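Local coordinates for protein phenol hydroxylase component phL (Pseudomonas stutzeri, PDB 3U52) that probably serves as a helical, non-catalytic subunit of a multicomponent phenol hydroxylase, packing against the other protein chains of the oxygenase assembly, at residues 131-134 / 135-139; 147-150 / 151-155; 198-201 / 202-206; 286-289 / 290-294. One frame throughout, in Å; residues are numbered along the deposited sequence.

Interaction 1 (131-134 / 135-139)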
loop_
_atom_site.group_PDB
_atom_site.type_symbol
_atom_site.label_atom_id
_atom_site.label_comp_id
_atom_site.label_asym_id
_atom_site.label_seq_id
_atom_site.Cartn_x
_atom_site.Cartn_y
_atom_site.Cartn_z
ATOM N N LEU D 131 -11.368 -3.802 -33.569
ATOM C CA LEU D 131 -11.433 -2.352 -33.637
ATOM C C LEU D 131 -12.890 -1.944 -33.689
ATOM O O LEU D 131 -13.315 -1.133 -32.880
ATOM C CB LEU D 131 -10.695 -1.782 -34.847
ATOM C CG LEU D 131 -10.731 -0.242 -34.700
ATOM C CD1 LEU D 131 -9.956 0.225 -33.478
ATOM C CD2 LEU D 131 -10.133 0.380 -35.858
ATOM N N GLY D 132 -13.665 -2.517 -34.621
ATOM C CA GLY D 132 -15.129 -2.301 -34.651
ATOM C C GLY D 132 -15.771 -2.467 -33.280
ATOM O O GLY D 132 -16.582 -1.615 -32.869
ATOM N N ALA D 133 -15.421 -3.554 -32.569
ATOM C CA ALA D 133 -15.987 -3.853 -31.229
ATOM C C ALA D 133 -15.522 -2.853 -30.163
ATOM O O ALA D 133 -16.299 -2.474 -29.301
ATOM C CB ALA D 133 -15.633 -5.271 -30.780
ATOM N N ASN D 134 -14.261 -2.435 -30.217
ATOM C CA ASN D 134 -13.828 -1.287 -29.409
ATOM C C ASN D 134 -14.731 -0.062 -29.660
ATOM O O ASN D 134 -15.232 0.544 -28.715
ATOM C CB ASN D 134 -12.340 -0.965 -29.671
ATOM C CG ASN D 134 -11.916 0.387 -29.165
ATOM O OD1 ASN D 134 -11.784 1.328 -29.949
ATOM N ND2 ASN D 134 -11.669 0.499 -27.846
ATOM N N MET D 135 -14.955 0.290 -30.931
ATOM C CA MET D 135 -15.731 1.498 -31.247
ATOM C C MET D 135 -17.202 1.363 -30.788
ATOM O O MET D 135 -17.786 2.318 -30.221
ATOM C CB MET D 135 -15.638 1.849 -32.733
ATOM C CG MET D 135 -14.221 2.163 -33.220
ATOM S SD MET D 135 -14.305 2.445 -34.984
ATOM C CE MET D 135 -15.215 4.010 -34.985
ATOM N N ASN D 136 -17.784 0.178 -30.989
ATOM C CA ASN D 136 -19.189 -0.059 -30.582
ATOM C C ASN D 136 -19.403 0.008 -29.082
ATOM O O ASN D 136 -20.395 0.542 -28.608
ATOM C CB ASN D 136 -19.681 -1.395 -31.114
ATOM C CG ASN D 136 -19.824 -1.399 -32.622
ATOM O OD1 ASN D 136 -19.757 -2.451 -33.282
ATOM N ND2 ASN D 136 -19.996 -0.213 -33.180
ATOM N N ASN D 137 -18.429 -0.506 -28.330
ATOM C CA ASN D 137 -18.493 -0.440 -26.875
ATOM C C ASN D 137 -18.190 0.925 -26.311
ATOM O O ASN D 137 -18.756 1.256 -25.271
ATOM C CB ASN D 137 -17.577 -1.540 -26.262
ATOM C CG ASN D 137 -18.196 -2.934 -26.424
ATOM O OD1 ASN D 137 -17.668 -3.838 -27.138
ATOM N ND2 ASN D 137 -19.317 -3.116 -25.764
ATOM N N ALA D 138 -17.301 1.713 -26.944
ATOM C CA ALA D 138 -17.201 3.130 -26.601
ATOM C C ALA D 138 -18.511 3.874 -26.792
ATOM O O ALA D 138 -18.895 4.702 -25.938
ATOM C CB ALA D 138 -16.081 3.848 -27.385
ATOM N N LYS D 139 -19.163 3.639 -27.924
ATOM C CA LYS D 139 -20.542 4.180 -28.136
ATOM C C LYS D 139 -21.518 3.822 -26.988
ATOM O O LYS D 139 -22.177 4.705 -26.432
ATOM C CB LYS D 139 -21.066 3.801 -29.534
ATOM C CG LYS D 139 -22.375 4.492 -30.034
ATOM C CD LYS D 139 -23.530 3.509 -29.888
ATOM C CE LYS D 139 -24.780 3.754 -30.806
ATOM N NZ LYS D 139 -25.298 5.112 -30.721
#
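Leu131 and Met135, one helical turn apart, meet through the branch carbon of one and the sulfur of the other, with Leu131 CG 4.5 Å from Met135 SD. Met135 holds its CG beside the backbone N and opposite the carbonyl carbon (chi1 -62°), which lays Met135 CG 3.4 Å from Leu131 O; the chain then bends at its thioether. A flexible, polarisable side chain suits this place: it packs on an aromatic side chain of a neighbouring protein and on Leu206, and a bound xenon lies about 4 Å away. Asn134 holds CG anti to the backbone N (chi1 165°), and its amide nitrogen ND2 bonds to Gly157 O and to a polar side chain of the neighbouring protein. These are successive turns of helix 126-143, buried along this part, in the all-helical fold of this hydroxylase family, and i to i+4 bonds such as Met135 N to Leu131 O (2.9 Å) run through it. Gly132 adds only backbone, yet its O receives Asn136 N at 2.9 Å, and the methyl CD2 of Leu206 packs against that same oxygen. Asn137 leans back over the preceding turn, its CB 3.4 Å from Ala133 O, while its amide nitrogen ND2 bonds to Asn219 of helix 211-240. The small Ala133 lies against Gln218 of that helix and Arg160 of helix 147-175.

Interaction 2 (147-150 / 151-155)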
loop_
_atom_site.group_PDB
_atom_site.type_symbol
_atom_site.label_atom_id
_atom_site.label_comp_id
_atom_site.label_asym_id
_atom_site.label_seq_id
_atom_site.Cartn_x
_atom_site.Cartn_y
_atom_site.Cartn_z
ATOM N N THR D 147 -24.322 3.522 -14.320
ATOM C CA THR D 147 -22.859 3.278 -14.152
ATOM C C THR D 147 -22.497 1.804 -14.229
ATOM O O THR D 147 -21.496 1.477 -14.817
ATOM C CB THR D 147 -22.295 3.930 -12.869
ATOM O OG1 THR D 147 -22.414 5.335 -13.037
ATOM C CG2 THR D 147 -20.805 3.583 -12.662
ATOM N N THR D 148 -23.352 0.927 -13.701
ATOM C CA THR D 148 -23.120 -0.525 -13.727
ATOM C C THR D 148 -23.056 -1.005 -15.166
ATOM O O THR D 148 -22.283 -1.899 -15.488
ATOM C CB THR D 148 -24.221 -1.349 -12.985
ATOM O OG1 THR D 148 -25.517 -1.000 -13.498
ATOM C CG2 THR D 148 -24.221 -1.114 -11.474
ATOM N N VAL D 149 -23.870 -0.403 -16.040
ATOM C CA VAL D 149 -23.889 -0.814 -17.452
ATOM C C VAL D 149 -22.784 -0.131 -18.245
ATOM O O VAL D 149 -22.053 -0.797 -18.964
ATOM C CB VAL D 149 -25.275 -0.525 -18.066
ATOM C CG1 VAL D 149 -25.269 -0.821 -19.574
ATOM C CG2 VAL D 149 -26.362 -1.332 -17.292
ATOM N N SER D 150 -22.622 1.187 -18.114
ATOM C CA SER D 150 -21.571 1.852 -18.905
ATOM C C SER D 150 -20.128 1.395 -18.524
ATOM O O SER D 150 -19.247 1.265 -19.391
ATOM C CB SER D 150 -21.720 3.372 -18.821
ATOM O OG SER D 150 -21.591 3.771 -17.443
ATOM N N GLN D 151 -19.878 1.115 -17.236
ATOM C CA GLN D 151 -18.517 0.673 -16.907
ATOM C C GLN D 151 -18.225 -0.690 -17.534
ATOM O O GLN D 151 -17.140 -0.926 -17.962
ATOM C CB GLN D 151 -18.217 0.724 -15.410
ATOM C CG GLN D 151 -18.744 -0.418 -14.607
ATOM C CD GLN D 151 -18.331 -0.314 -13.114
ATOM O OE1 GLN D 151 -19.134 -0.583 -12.208
ATOM N NE2 GLN D 151 -17.088 0.038 -12.880
ATOM N N MET D 152 -19.203 -1.582 -17.617
ATOM C CA MET D 152 -18.919 -2.915 -18.199
ATOM C C MET D 152 -18.584 -2.779 -19.660
ATOM O O MET D 152 -17.785 -3.515 -20.211
ATOM C CB MET D 152 -20.137 -3.818 -18.022
ATOM C CG MET D 152 -20.396 -4.232 -16.558
ATOM S SD MET D 152 -21.610 -5.609 -16.475
ATOM C CE MET D 152 -23.149 -4.921 -17.060
ATOM N N HIS D 153 -19.193 -1.800 -20.319
ATOM C CA HIS D 153 -18.851 -1.527 -21.726
ATOM C C HIS D 153 -17.510 -0.811 -22.003
ATOM O O HIS D 153 -16.833 -1.150 -22.970
ATOM C CB HIS D 153 -20.041 -0.838 -22.421
ATOM C CG HIS D 153 -21.212 -1.738 -22.547
ATOM N ND1 HIS D 153 -22.167 -1.851 -21.565
ATOM C CD2 HIS D 153 -21.570 -2.603 -23.528
ATOM C CE1 HIS D 153 -23.071 -2.741 -21.934
ATOM N NE2 HIS D 153 -22.740 -3.204 -23.122
ATOM N N ILE D 154 -17.090 0.137 -21.161
ATOM C CA ILE D 154 -15.766 0.699 -21.364
ATOM C C ILE D 154 -14.674 -0.370 -21.089
ATOM O O ILE D 154 -13.700 -0.441 -21.827
ATOM C CB ILE D 154 -15.474 2.017 -20.573
ATOM C CG1 ILE D 154 -14.168 2.649 -21.071
ATOM C CG2 ILE D 154 -15.308 1.752 -19.069
ATOM C CD1 ILE D 154 -14.294 3.777 -22.045
ATOM N N TYR D 155 -14.842 -1.189 -20.048
ATOM C CA TYR D 155 -13.865 -2.267 -19.755
ATOM C C TYR D 155 -13.755 -3.226 -20.957
ATOM O O TYR D 155 -12.662 -3.544 -21.425
ATOM C CB TYR D 155 -14.292 -3.053 -18.498
ATOM C CG TYR D 155 -14.297 -2.219 -17.222
ATOM C CD1 TYR D 155 -15.096 -2.565 -16.143
ATOM C CD2 TYR D 155 -13.461 -1.083 -17.095
ATOM C CE1 TYR D 155 -15.106 -1.778 -14.970
ATOM C CE2 TYR D 155 -13.465 -0.307 -15.928
ATOM C CZ TYR D 155 -14.286 -0.693 -14.885
ATOM O OH TYR D 155 -14.379 0.059 -13.753
#
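Val149 and His153 make a side-chain-to-backbone contact across one turn near the start of helix 147-175, on top of the ordinary alpha-helical pattern. Three hydrogen bonds converge on Val149 O. The strong one comes from the imidazole, His153 ND1 to Val149 O at 2.8 Å and nearly straight (166°); the oxygen lies in the ring plane, although the donor sits above the carbonyl plane. The backbone nitrogens of Met152 and His153 add weak bonds. Elsewhere the helix bonds normally, with Gln151 N 2.9 Å from Thr147 O and Ile154 N 3.0 Å from Ser150 O. Histidine suits this place because its two nitrogens face different ways: while ND1 serves its own helix, NE2 bonds to Thr215 of helix 211-240, which should fix the ring's rotation. The ring also meets Trp263 edge-to-face. In the side-chain packing, Val149 runs alongside the imidazole and points the same way, its CG1 3.8 Å from His153 CE1. Met152 instead lies against a backbone carbonyl, with its CG beside the backbone N (chi1 -70°) and only 3.2 Å from Thr148 O. The chain runs on extended and then bends once, at the sulfur, which leaves the methyl Met152 CE 3.5 Å from Thr148 O.

Interaction 3 (198-201 / 202-206)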
loop_
_atom_site.group_PDB
_atom_site.type_symbol
_atom_site.label_atom_id
_atom_site.label_comp_id
_atom_site.label_asym_id
_atom_site.label_seq_id
_atom_site.Cartn_x
_atom_site.Cartn_y
_atom_site.Cartn_z
ATOM N N MET D 198 -17.780 -10.062 -43.667
ATOM C CA MET D 198 -17.487 -9.612 -42.278
ATOM C C MET D 198 -17.301 -8.113 -42.243
ATOM O O MET D 198 -17.855 -7.430 -41.397
ATOM C CB MET D 198 -16.301 -10.336 -41.700
ATOM C CG MET D 198 -15.898 -9.811 -40.298
ATOM S SD MET D 198 -17.081 -10.283 -38.995
ATOM C CE MET D 198 -16.492 -11.921 -38.597
ATOM N N ARG D 199 -16.533 -7.589 -43.195
ATOM C CA ARG D 199 -16.223 -6.193 -43.192
ATOM C C ARG D 199 -17.490 -5.349 -43.365
ATOM O O ARG D 199 -17.654 -4.327 -42.690
ATOM C CB ARG D 199 -15.241 -5.942 -44.297
ATOM C CG ARG D 199 -14.570 -4.679 -44.169
ATOM C CD ARG D 199 -13.619 -4.528 -45.328
ATOM N NE ARG D 199 -13.904 -3.190 -45.618
ATOM C CZ ARG D 199 -13.916 -2.605 -46.775
ATOM N NH1 ARG D 199 -13.586 -3.199 -47.920
ATOM N NH2 ARG D 199 -14.276 -1.364 -46.697
ATOM N N LYS D 200 -18.378 -5.782 -44.276
ATOM C CA LYS D 200 -19.683 -5.146 -44.461
ATOM C C LYS D 200 -20.530 -5.207 -43.187
ATOM O O LYS D 200 -21.181 -4.220 -42.820
ATOM C CB LYS D 200 -20.483 -5.800 -45.630
ATOM C CG LYS D 200 -21.930 -5.173 -45.762
ATOM C CD LYS D 200 -22.690 -5.674 -46.999
ATOM C CE LYS D 200 -24.162 -5.274 -46.991
ATOM N NZ LYS D 200 -24.385 -3.830 -46.635
ATOM N N LEU D 201 -20.555 -6.369 -42.529
ATOM C CA LEU D 201 -21.313 -6.500 -41.287
ATOM C C LEU D 201 -20.747 -5.541 -40.213
ATOM O O LEU D 201 -21.525 -4.820 -39.539
ATOM C CB LEU D 201 -21.310 -7.939 -40.765
ATOM C CG LEU D 201 -21.698 -8.135 -39.287
ATOM C CD1 LEU D 201 -23.146 -7.656 -39.035
ATOM C CD2 LEU D 201 -21.481 -9.574 -38.852
ATOM N N VAL D 202 -19.417 -5.548 -40.018
ATOM C CA VAL D 202 -18.814 -4.603 -39.054
ATOM C C VAL D 202 -19.148 -3.147 -39.370
ATOM O O VAL D 202 -19.571 -2.387 -38.486
ATOM C CB VAL D 202 -17.258 -4.790 -38.901
ATOM C CG1 VAL D 202 -16.691 -3.641 -38.122
ATOM C CG2 VAL D 202 -16.940 -6.154 -38.290
ATOM N N GLU D 203 -18.998 -2.748 -40.636
ATOM C CA GLU D 203 -19.411 -1.401 -41.026
ATOM C C GLU D 203 -20.913 -1.090 -40.768
ATOM O O GLU D 203 -21.272 0.040 -40.335
ATOM C CB GLU D 203 -18.994 -1.085 -42.481
ATOM C CG GLU D 203 -17.498 -1.099 -42.685
ATOM C CD GLU D 203 -17.086 -0.713 -44.083
ATOM O OE1 GLU D 203 -15.907 -0.945 -44.479
ATOM O OE2 GLU D 203 -17.956 -0.152 -44.780
ATOM N N ASP D 204 -21.769 -2.093 -40.967
ATOM C CA ASP D 204 -23.209 -1.983 -40.654
ATOM C C ASP D 204 -23.488 -1.745 -39.152
ATOM O O ASP D 204 -24.297 -0.883 -38.772
ATOM C CB ASP D 204 -23.968 -3.213 -41.150
ATOM C CG ASP D 204 -24.138 -3.257 -42.704
ATOM O OD1 ASP D 204 -23.821 -2.273 -43.460
ATOM O OD2 ASP D 204 -24.571 -4.339 -43.164
ATOM N N THR D 205 -22.804 -2.486 -38.299
ATOM C CA THR D 205 -22.936 -2.253 -36.855
ATOM C C THR D 205 -22.583 -0.826 -36.404
ATOM O O THR D 205 -23.181 -0.307 -35.452
ATOM C CB THR D 205 -22.146 -3.273 -36.022
ATOM O OG1 THR D 205 -20.730 -2.951 -36.041
ATOM C CG2 THR D 205 -22.402 -4.691 -36.527
ATOM N N LEU D 206 -21.639 -0.200 -37.097
ATOM C CA LEU D 206 -21.107 1.092 -36.711
ATOM C C LEU D 206 -22.125 2.219 -36.912
ATOM O O LEU D 206 -21.922 3.363 -36.514
ATOM C CB LEU D 206 -19.813 1.354 -37.483
ATOM C CG LEU D 206 -18.562 0.521 -37.103
ATOM C CD1 LEU D 206 -17.380 0.888 -37.977
ATOM C CD2 LEU D 206 -18.148 0.785 -35.645
#
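Glu203 OE1 is gripped by Arg199 from one turn back and by an aromatic side chain of a neighbouring protein. The arginine's shorter bond, NH2 to OE1 at 2.8 Å, meets the syn lone pair of the carboxylate oxygen but is bent (141°), and NE adds a weak bond to the same oxygen. Glu203 holds CG beside its backbone N (chi1 -63°) and runs on extended, which sends the carboxylate back along Arg199. The two side chains run side by side, yet the guanidinium and carboxylate planes are turned 55° apart, and OE1 lies at the guanidinium edge, tilted from its plane. Both ions are buried and reach beyond this helix: NH2 also bonds a polar side chain of the neighbouring protein, while OE2 takes hydrogen bonds from that protein's backbone. With a leucine in place of Arg199, Glu203 would probably keep its foreign donors but have its negative charge left without this arginine to balance it. Lys200 and Asp204 repeat the i to i+4 pairing on the exposed side, where NZ and OD2 stand 3.5 Å apart, a long salt bridge suited to solvent. The other i to i+4 pairs meet through apolar atoms. Met198 bends twice to bring SD 4.2 Å from Val202 CG2, and Leu201 CD1 lies 4.0 Å from the methyl Thr205 CG2. The backbone is regular, as in the nearly straight bond from Val202 N to Met198 O. Helix 196-205 rests Met198 on Val129 of helix 126-143 and on Trp189 of helix 180-191, while Leu201 touches Ile222 of helix 211-240 and Trp289 of helix 276-302.

Interaction 4 (286-289 / 290-294)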
loop_
_atom_site.group_PDB
_atom_site.type_symbol
_atom_site.label_atom_id
_atom_site.label_comp_id
_atom_site.label_asym_id
_atom_site.label_seq_id
_atom_site.Cartn_x
_atom_site.Cartn_y
_atom_site.Cartn_z
ATOM N N ILE D 286 -32.556 -10.323 -32.799
ATOM C CA ILE D 286 -31.871 -11.604 -33.130
ATOM C C ILE D 286 -32.239 -12.130 -34.548
ATOM O O ILE D 286 -31.395 -12.603 -35.300
ATOM C CB ILE D 286 -32.193 -12.689 -32.054
ATOM C CG1 ILE D 286 -31.631 -12.288 -30.685
ATOM C CG2 ILE D 286 -31.700 -14.073 -32.466
ATOM C CD1 ILE D 286 -32.325 -12.974 -29.541
ATOM N N ASP D 287 -33.529 -12.069 -34.899
ATOM C CA ASP D 287 -33.992 -12.518 -36.228
ATOM C C ASP D 287 -33.335 -11.738 -37.351
ATOM O O ASP D 287 -32.975 -12.308 -38.374
ATOM C CB ASP D 287 -35.513 -12.355 -36.396
ATOM C CG ASP D 287 -36.338 -13.282 -35.515
ATOM O OD1 ASP D 287 -35.859 -14.334 -35.013
ATOM O OD2 ASP D 287 -37.514 -12.934 -35.334
ATOM N N HIS D 288 -33.213 -10.428 -37.173
ATOM C CA HIS D 288 -32.498 -9.588 -38.154
ATOM C C HIS D 288 -30.968 -9.840 -38.212
ATOM O O HIS D 288 -30.355 -9.965 -39.300
ATOM C CB HIS D 288 -32.809 -8.116 -37.916
ATOM C CG HIS D 288 -32.274 -7.226 -38.989
ATOM N ND1 HIS D 288 -32.715 -7.286 -40.294
ATOM C CD2 HIS D 288 -31.313 -6.271 -38.965
ATOM C CE1 HIS D 288 -32.056 -6.404 -41.028
ATOM N NE2 HIS D 288 -31.198 -5.770 -40.246
ATOM N N TRP D 289 -30.333 -9.923 -37.038
ATOM C CA TRP D 289 -28.867 -9.895 -37.005
ATOM C C TRP D 289 -28.165 -11.214 -36.882
ATOM O O TRP D 289 -27.061 -11.356 -37.391
ATOM C CB TRP D 289 -28.402 -8.993 -35.852
ATOM C CG TRP D 289 -28.674 -7.544 -36.036
ATOM C CD1 TRP D 289 -29.664 -6.812 -35.453
ATOM C CD2 TRP D 289 -27.902 -6.634 -36.796
ATOM N NE1 TRP D 289 -29.555 -5.493 -35.811
ATOM C CE2 TRP D 289 -28.468 -5.363 -36.627
ATOM C CE3 TRP D 289 -26.752 -6.761 -37.583
ATOM C CZ2 TRP D 289 -27.941 -4.231 -37.240
ATOM C CZ3 TRP D 289 -26.238 -5.652 -38.183
ATOM C CH2 TRP D 289 -26.830 -4.397 -38.016
ATOM N N GLU D 290 -28.750 -12.193 -36.189
ATOM C CA GLU D 290 -28.028 -13.461 -36.004
ATOM C C GLU D 290 -27.600 -14.167 -37.323
ATOM O O GLU D 290 -26.465 -14.649 -37.421
ATOM C CB GLU D 290 -28.741 -14.394 -35.008
ATOM C CG GLU D 290 -27.993 -15.687 -34.711
ATOM C CD GLU D 290 -28.310 -16.823 -35.715
ATOM O OE1 GLU D 290 -28.983 -16.544 -36.734
ATOM O OE2 GLU D 290 -27.906 -17.999 -35.486
ATOM N N PRO D 291 -28.495 -14.229 -38.346
ATOM C CA PRO D 291 -28.104 -14.829 -39.622
ATOM C C PRO D 291 -27.071 -13.994 -40.372
ATOM O O PRO D 291 -26.370 -14.516 -41.205
ATOM C CB PRO D 291 -29.433 -14.861 -40.418
ATOM C CG PRO D 291 -30.517 -14.713 -39.403
ATOM C CD PRO D 291 -29.921 -13.835 -38.342
ATOM N N GLN D 292 -26.984 -12.697 -40.107
ATOM C CA GLN D 292 -25.915 -11.898 -40.715
ATOM C C GLN D 292 -24.553 -12.219 -40.103
ATOM O O GLN D 292 -23.551 -12.227 -40.796
ATOM C CB GLN D 292 -26.211 -10.428 -40.551
ATOM C CG GLN D 292 -27.421 -10.005 -41.356
ATOM C CD GLN D 292 -27.658 -8.558 -41.241
ATOM O OE1 GLN D 292 -26.833 -7.750 -41.682
ATOM N NE2 GLN D 292 -28.789 -8.191 -40.644
ATOM N N ALA D 293 -24.555 -12.499 -38.793
ATOM C CA ALA D 293 -23.382 -12.950 -38.046
ATOM C C ALA D 293 -22.894 -14.300 -38.555
ATOM O O ALA D 293 -21.692 -14.500 -38.791
ATOM C CB ALA D 293 -23.698 -13.007 -36.539
ATOM N N TYR D 294 -23.826 -15.217 -38.763
ATOM C CA TYR D 294 -23.514 -16.531 -39.333
ATOM C C TYR D 294 -22.981 -16.433 -40.751
ATOM O O TYR D 294 -21.959 -17.046 -41.105
ATOM C CB TYR D 294 -24.798 -17.363 -39.337
ATOM C CG TYR D 294 -24.658 -18.692 -40.025
ATOM C CD1 TYR D 294 -24.163 -19.795 -39.334
ATOM C CD2 TYR D 294 -25.018 -18.843 -41.381
ATOM C CE1 TYR D 294 -24.047 -21.046 -39.962
ATOM C CE2 TYR D 294 -24.894 -20.085 -42.031
ATOM C CZ TYR D 294 -24.427 -21.179 -41.310
ATOM O OH TYR D 294 -24.320 -22.398 -41.918
#
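Asp287 O and Pro291 meet where an N-H···O bond would normally close the turn, but proline has no N-H and sets its CD there instead, 3.4 Å from the oxygen. This is a proline kink in helix 276-302. Gln292 N also misses its partner, His288 O, and bonds only weakly to Trp289 O, while Glu290 N to Ile286 O (2.8 Å) and Ala293 N to Trp289 O hold the helix on either side. The side chain of Gln292 makes good part of the loss: its CG lies beside the backbone N (chi1 -67°), and the extended chain reaches back so that NE2 donates to His288 O at 2.7 Å, nearly straight but from above the carbonyl plane rather than on a lone pair. With a leucine in place of Gln292, His288 O would probably lose this donor and the imidazole its polar neighbour. Glutamine suits the place by length and by its flat amide, nearly parallel to the Trp289 indole (12°). Trp289 is buried, its NE1 bonded to Glu213 of helix 211-240. Against His288 the planes are 82° apart, and Gln292 NE2 sits 3.4 Å above one face of the imidazole, offset toward the rim.

Interactions 1 and 2 are wholly buried and lie on consecutive helices, 126-143 and 147-175, which touch where Asn137 packs on His153. Interaction 3 is mostly buried; interaction 4 is only partly buried, and no other protein chain touches it. Chemistry follows place: neutral amides, sulfur and imidazole serve interactions 1 and 2; in interaction 3 a buried ion pair faces the neighbouring protein, with a longer one on the exposed flank; and beside the proline kink of interaction 4 a side-chain amide takes up one of the two carbonyls that lose their backbone donor. Interaction 3 is the bridge: Leu206 packs on 135-139, Thr205 OG1 probably hydrogen-bonds the side chain of Asn136, and Leu201 packs on Trp289.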